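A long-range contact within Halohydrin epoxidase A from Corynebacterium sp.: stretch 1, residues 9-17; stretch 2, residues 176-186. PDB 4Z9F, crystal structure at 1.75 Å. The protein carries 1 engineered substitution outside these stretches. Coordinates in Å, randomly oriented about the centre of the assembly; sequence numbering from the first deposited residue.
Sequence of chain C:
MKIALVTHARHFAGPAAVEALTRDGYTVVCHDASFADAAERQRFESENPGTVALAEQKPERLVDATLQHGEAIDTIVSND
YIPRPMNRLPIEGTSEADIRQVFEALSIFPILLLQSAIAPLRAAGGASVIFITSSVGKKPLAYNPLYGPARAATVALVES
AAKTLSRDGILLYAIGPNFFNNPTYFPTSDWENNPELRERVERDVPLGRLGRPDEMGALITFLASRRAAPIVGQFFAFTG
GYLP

Stretch 1 9-17: ARHFAGPAA
Stretch 2 (176-186) GPNFFNNPTYF

Residues 9-17 and 176-186 of halohydrin epoxidase A, at least 164 positions apart in sequence where they touch, bury 418 Å² between them, with F12 at the centre. Stretch 1 is a loop that makes a type II' turn from H11 to G14, closed by G14 N to H11 O at 2.7 Å, and then runs into a helix that includes G14 to A17. The turn places F12 at phi/psi 50/-121 and A13 at -88/3. G14, at -54/-60, has no side chain, and an ideal CB there would lie 2.5 Å from A9 O. Stretch 2 leaves a strand at P177 and continues as a loop. The backbones come closest at F12 and T184, whose CA atoms are 5.0 Å apart.

Here lies the one direct hydrogen bond of the contact: F12 N donates to T184 OG1 at 2.8 Å (146°). With chi1 m (-61°), T184 presents its hydroxyl to that amide. A water bridges T184 and H11, its O 2.8 Å from T184 OG1 and 2.9 Å from H11 ND1. H11 is m, chi2 -85°; its CB lies 3.7 Å from T184 OG1, which sits at the ring edge.

The CA-to-CB bond of F12 points away from stretch 2, yet chi1 t (-155°) and chi2 12° carry the ring alongside it. One face receives the edge of Y185, offset, with planes at 84° and centroids 5.5 Å apart; F12 CE1 and Y185 CD2 are separated by 3.7 Å. Y185 leaves its backbone sideways, but chi1 m (-70°) and chi2 -63° bring its ring nearer. The F12 tip meets the C-gamma exo ring of P177, CZ to CG 4.0 Å.

N182 OD1 lies at the edge of the F12 ring, 3.8 Å from F12 CD1. N182 is p (78°), chi2 81°, a conformation that lets OD1 accept from T184 N (2.8 Å) and Y185 N (3.1 Å), while ND2 gives a weak bond to F180 O (2.7 Å). The side chain thus ties the loop together internally. Backbone bonds N182 N to F186 O (3.0 Å) and F186 N to N182 O (3.1 Å) close the same segment.

F180, chi1 t (163°) and chi2 -138°, points toward stretch 1 and sets its ring edge against two small residues: CE1 is 4.0 Å from A13 CB, and CZ is 4.3 Å from A16 CB. Nearer the surface, P183 CD approaches F12 O at 3.6 Å, and its C-gamma endo ring meets C-gamma exo P15, CG to CG 4.2 Å.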

ATOM      1  N   ALA C   9      -2.680 -17.885  24.750  1.00 22.62           N
ATOM      2  CA  ALA C   9      -2.672 -16.840  25.768  1.00 22.74           C
ATOM      3  C   ALA C   9      -1.316 -16.643  26.431  1.00 22.88           C
ATOM      4  O   ALA C   9      -1.094 -15.599  27.058  1.00 24.15           O
ATOM      5  CB  ALA C   9      -3.722 -17.144  26.841  1.00 23.71           C
ATOM      6  N   ARG C  10      -0.404 -17.601  26.326  1.00 21.51           N
ATOM      7  CA  ARG C  10       0.889 -17.476  26.986  1.00 26.51           C
ATOM      8  C   ARG C  10       1.977 -16.952  26.058  1.00 28.70           C
ATOM      9  O   ARG C  10       3.140 -16.863  26.469  1.00 27.41           O
ATOM     10  CB  ARG C  10       1.295 -18.824  27.580  1.00 28.39           C
ATOM     11  CG  ARG C  10       0.263 -19.327  28.585  1.00 31.42           C
ATOM     12  CD  ARG C  10       0.567 -20.720  29.056  1.00 36.92           C
ATOM     13  NE  ARG C  10       1.649 -20.741  30.029  1.00 45.30           N
ATOM     14  CZ  ARG C  10       1.990 -21.817  30.728  1.00 48.84           C
ATOM     15  NH1 ARG C  10       1.323 -22.952  30.556  1.00 48.13           N
ATOM     16  NH2 ARG C  10       2.991 -21.756  31.598  1.00 49.48           N
ATOM     17  N   HIS C  11       1.627 -16.579  24.830  1.00 23.44           N
ATOM     18  CA  HIS C  11       2.614 -16.296  23.804  1.00 22.94           C
ATOM     19  C   HIS C  11       2.280 -14.991  23.095  1.00 27.16           C
ATOM     20  O   HIS C  11       1.161 -14.478  23.194  1.00 25.69           O
ATOM     21  CB  HIS C  11       2.682 -17.444  22.796  1.00 24.12           C
ATOM     22  CG  HIS C  11       3.024 -18.760  23.419  1.00 24.49           C
ATOM     23  ND1 HIS C  11       4.322 -19.154  23.653  1.00 25.76           N
ATOM     24  CD2 HIS C  11       2.236 -19.760  23.880  1.00 26.64           C
ATOM     25  CE1 HIS C  11       4.322 -20.346  24.226  1.00 28.11           C
ATOM     26  NE2 HIS C  11       3.069 -20.737  24.371  1.00 28.93           N
ATOM     27  N   PHE C  12       3.287 -14.452  22.392  1.00 24.42           N
ATOM     28  CA  PHE C  12       3.103 -13.289  21.522  1.00 22.90           C
ATOM     29  C   PHE C  12       2.369 -12.158  22.251  1.00 23.10           C
ATOM     30  O   PHE C  12       2.827 -11.672  23.292  1.00 22.79           O
ATOM     31  CB  PHE C  12       2.352 -13.736  20.259  1.00 25.25           C
ATOM     32  CG  PHE C  12       2.596 -12.875  19.040  1.00 24.10           C
ATOM     33  CD1 PHE C  12       3.614 -11.932  19.010  1.00 21.48           C
ATOM     34  CD2 PHE C  12       1.790 -13.016  17.921  1.00 19.62           C
ATOM     35  CE1 PHE C  12       3.823 -11.154  17.879  1.00 23.84           C
ATOM     36  CE2 PHE C  12       1.995 -12.243  16.791  1.00 21.19           C
ATOM     37  CZ  PHE C  12       3.014 -11.304  16.769  1.00 23.17           C
ATOM     38  N   ALA C  13       1.224 -11.734  21.733  1.00 21.84           N
ATOM     39  CA  ALA C  13       0.454 -10.676  22.364  1.00 19.17           C
ATOM     40  C   ALA C  13      -0.525 -11.189  23.411  1.00 21.08           C
ATOM     41  O   ALA C  13      -1.273 -10.386  23.981  1.00 21.99           O
ATOM     42  CB  ALA C  13      -0.308  -9.873  21.300  1.00 19.98           C
ATOM     43  N   GLY C  14      -0.534 -12.491  23.682  1.00 22.31           N
ATOM     44  CA  GLY C  14      -1.456 -13.072  24.641  1.00 23.82           C
ATOM     45  C   GLY C  14      -1.424 -12.409  26.005  1.00 22.34           C
ATOM     46  O   GLY C  14      -2.429 -11.870  26.481  1.00 27.60           O
ATOM     47  N   PRO C  15      -0.261 -12.424  26.667  1.00 23.08           N
ATOM     48  CA  PRO C  15      -0.189 -11.828  28.015  1.00 22.32           C
ATOM     49  C   PRO C  15      -0.641 -10.381  28.076  1.00 22.65           C
ATOM     50  O   PRO C  15      -1.315  -9.981  29.035  1.00 20.08           O
ATOM     51  CB  PRO C  15       1.296 -11.982  28.374  1.00 22.52           C
ATOM     52  CG  PRO C  15       1.696 -13.236  27.660  1.00 23.56           C
ATOM     53  CD  PRO C  15       0.934 -13.223  26.354  1.00 23.37           C
ATOM     54  N   ALA C  16      -0.301  -9.578  27.071  1.00 22.27           N
ATOM     55  CA  ALA C  16      -0.727  -8.182  27.088  1.00 20.40           C
ATOM     56  C   ALA C  16      -2.243  -8.069  26.986  1.00 20.30           C
ATOM     57  O   ALA C  16      -2.859  -7.238  27.667  1.00 22.36           O
ATOM     58  CB  ALA C  16      -0.051  -7.412  25.946  1.00 21.31           C
ATOM     59  N   ALA C  17      -2.848  -8.893  26.132  1.00 22.02           N
ATOM     60  CA  ALA C  17      -4.289  -8.841  25.919  1.00 21.62           C
ATOM     61  C   ALA C  17      -5.032  -9.340  27.152  1.00 20.85           C
ATOM     62  O   ALA C  17      -5.987  -8.710  27.612  1.00 21.33           O
ATOM     63  CB  ALA C  17      -4.653  -9.663  24.686  1.00 21.25           C
ATOM     64  N   GLY C 176      -0.254  -5.428  13.377  1.00 18.92           N
ATOM     65  CA  GLY C 176       0.998  -5.925  12.857  1.00 19.84           C
ATOM     66  C   GLY C 176       2.173  -5.447  13.685  1.00 17.08           C
ATOM     67  O   GLY C 176       2.759  -4.385  13.431  1.00 19.35           O
ATOM     68  N   PRO C 177       2.535  -6.222  14.704  1.00 19.47           N
ATOM     69  CA  PRO C 177       3.607  -5.798  15.610  1.00 19.19           C
ATOM     70  C   PRO C 177       4.992  -6.088  15.052  1.00 18.37           C
ATOM     71  O   PRO C 177       5.198  -7.014  14.266  1.00 16.63           O
ATOM     72  CB  PRO C 177       3.360  -6.630  16.883  1.00 22.18           C
ATOM     73  CG  PRO C 177       2.061  -7.390  16.650  1.00 22.52           C
ATOM     74  CD  PRO C 177       1.888  -7.465  15.157  1.00 17.68           C
ATOM     75  N   ASN C 178       5.941  -5.264  15.497  1.00 17.94           N
ATOM     76  CA  ASN C 178       7.379  -5.514  15.431  1.00 20.05           C
ATOM     77  C   ASN C 178       8.010  -4.675  16.533  1.00 17.07           C
ATOM     78  O   ASN C 178       7.441  -3.670  16.966  1.00 16.56           O
ATOM     79  CB  ASN C 178       7.979  -5.163  14.054  1.00 18.99           C
ATOM     80  CG  ASN C 178       9.311  -5.877  13.785  1.00 24.26           C
ATOM     81  OD1 ASN C 178       9.810  -6.650  14.618  1.00 23.53           O
ATOM     82  ND2 ASN C 178       9.894  -5.619  12.608  1.00 28.94           N
ATOM     83  N   PHE C 179       9.192  -5.096  16.988  1.00 19.10           N
ATOM     84  CA  PHE C 179       9.864  -4.421  18.096  1.00 16.27           C
ATOM     85  C   PHE C 179       8.919  -4.228  19.273  1.00 16.34           C
ATOM     86  O   PHE C 179       8.912  -3.196  19.937  1.00 18.27           O
ATOM     87  CB  PHE C 179      10.462  -3.099  17.629  1.00 19.12           C
ATOM     88  CG  PHE C 179      11.480  -3.276  16.539  1.00 20.12           C
ATOM     89  CD1 PHE C 179      11.175  -2.964  15.225  1.00 18.26           C
ATOM     90  CD2 PHE C 179      12.733  -3.787  16.832  1.00 21.10           C
ATOM     91  CE1 PHE C 179      12.115  -3.131  14.227  1.00 23.45           C
ATOM     92  CE2 PHE C 179      13.681  -3.955  15.831  1.00 23.55           C
ATOM     93  CZ  PHE C 179      13.369  -3.628  14.534  1.00 23.68           C
ATOM     94  N   PHE C 180       8.099  -5.246  19.515  1.00 18.09           N
ATOM     95  CA  PHE C 180       7.087  -5.249  20.563  1.00 18.93           C
ATOM     96  C   PHE C 180       7.587  -6.131  21.701  1.00 16.77           C
ATOM     97  O   PHE C 180       7.851  -7.318  21.490  1.00 20.88           O
ATOM     98  CB  PHE C 180       5.772  -5.764  19.974  1.00 16.60           C
ATOM     99  CG  PHE C 180       4.770  -6.198  20.986  1.00 17.46           C
ATOM    100  CD1 PHE C 180       4.031  -7.358  20.786  1.00 19.08           C
ATOM    101  CD2 PHE C 180       4.542  -5.441  22.123  1.00 17.21           C
ATOM    102  CE1 PHE C 180       3.080  -7.756  21.715  1.00 17.65           C
ATOM    103  CE2 PHE C 180       3.606  -5.849  23.063  1.00 22.39           C
ATOM    104  CZ  PHE C 180       2.885  -7.003  22.857  1.00 15.68           C
ATOM    105  N   ASN C 181       7.758  -5.541  22.893  1.00 18.22           N
ATOM    106  CA  ASN C 181       8.235  -6.300  24.052  1.00 18.17           C
ATOM    107  C   ASN C 181       7.222  -7.380  24.405  1.00 19.05           C
ATOM    108  O   ASN C 181       6.145  -7.093  24.941  1.00 21.83           O
ATOM    109  CB  ASN C 181       8.487  -5.359  25.235  1.00 17.47           C
ATOM    110  CG  ASN C 181       8.906  -6.085  26.521  1.00 20.98           C
ATOM    111  OD1 ASN C 181       8.643  -5.583  27.610  1.00 23.75           O
ATOM    112  ND2 ASN C 181       9.536  -7.248  26.406  1.00 21.25           N
ATOM    113  N   ASN C 182       7.547  -8.620  24.079  1.00 20.00           N
ATOM    114  CA  ASN C 182       6.625  -9.730  24.258  1.00 20.89           C
ATOM    115  C   ASN C 182       7.442 -11.006  24.394  1.00 20.44           C
ATOM    116  O   ASN C 182       8.588 -11.063  23.928  1.00 22.03           O
ATOM    117  CB  ASN C 182       5.628  -9.814  23.084  1.00 18.95           C
ATOM    118  CG  ASN C 182       6.220 -10.438  21.846  1.00 19.08           C
ATOM    119  OD1 ASN C 182       6.301 -11.658  21.741  1.00 18.66           O
ATOM    120  ND2 ASN C 182       6.625  -9.597  20.876  1.00 21.55           N
ATOM    121  N   PRO C 183       6.894 -12.044  25.037  1.00 22.77           N
ATOM    122  CA  PRO C 183       7.716 -13.228  25.348  1.00 21.39           C
ATOM    123  C   PRO C 183       8.143 -14.033  24.139  1.00 21.77           C
ATOM    124  O   PRO C 183       9.098 -14.814  24.251  1.00 24.67           O
ATOM    125  CB  PRO C 183       6.801 -14.058  26.260  1.00 23.78           C
ATOM    126  CG  PRO C 183       5.434 -13.685  25.813  1.00 21.98           C
ATOM    127  CD  PRO C 183       5.522 -12.197  25.559  1.00 20.17           C
ATOM    128  N   THR C 184       7.479 -13.887  22.990  1.00 20.54           N
ATOM    129  CA  THR C 184       7.883 -14.671  21.833  1.00 20.28           C
ATOM    130  C   THR C 184       9.074 -14.038  21.121  1.00 20.00           C
ATOM    131  O   THR C 184      10.126 -14.667  20.982  1.00 19.88           O
ATOM    132  CB  THR C 184       6.710 -14.849  20.868  1.00 23.13           C
ATOM    133  OG1 THR C 184       5.661 -15.552  21.541  1.00 19.87           O
ATOM    134  CG2 THR C 184       7.153 -15.660  19.668  1.00 24.85           C
ATOM    135  N   TYR C 185       8.943 -12.780  20.692  1.00 19.51           N
ATOM    136  CA  TYR C 185       9.944 -12.207  19.799  1.00 20.13           C
ATOM    137  C   TYR C 185      10.898 -11.225  20.462  1.00 21.35           C
ATOM    138  O   TYR C 185      12.028 -11.081  19.988  1.00 20.65           O
ATOM    139  CB  TYR C 185       9.260 -11.518  18.618  1.00 23.60           C
ATOM    140  CG  TYR C 185       8.609 -12.506  17.676  1.00 23.44           C
ATOM    141  CD1 TYR C 185       9.375 -13.439  16.988  1.00 23.41           C
ATOM    142  CD2 TYR C 185       7.239 -12.504  17.477  1.00 25.88           C
ATOM    143  CE1 TYR C 185       8.790 -14.349  16.124  1.00 27.46           C
ATOM    144  CE2 TYR C 185       6.642 -13.415  16.618  1.00 24.94           C
ATOM    145  CZ  TYR C 185       7.429 -14.325  15.935  1.00 27.14           C
ATOM    146  OH  TYR C 185       6.859 -15.235  15.062  1.00 30.99           O
ATOM    147  N   PHE C 186      10.485 -10.533  21.525  1.00 19.35           N
ATOM    148  CA  PHE C 186      11.327  -9.536  22.190  1.00 19.54           C
ATOM    149  C   PHE C 186      11.105  -9.613  23.695  1.00 20.83           C
ATOM    150  O   PHE C 186      10.572  -8.682  24.309  1.00 20.58           O
ATOM    151  CB  PHE C 186      11.027  -8.128  21.670  1.00 23.80           C
ATOM    152  CG  PHE C 186      11.383  -7.924  20.227  1.00 25.13           C
ATOM    153  CD1 PHE C 186      12.689  -7.637  19.852  1.00 23.84           C
ATOM    154  CD2 PHE C 186      10.413  -8.015  19.243  1.00 21.60           C
ATOM    155  CE1 PHE C 186      13.024  -7.464  18.509  1.00 24.83           C
ATOM    156  CE2 PHE C 186      10.746  -7.831  17.895  1.00 23.60           C
ATOM    157  CZ  PHE C 186      12.050  -7.553  17.536  1.00 23.13           C
TER
HETATM  158  O   HOH W   1       6.709 -17.784  22.790  1.00 25.56           O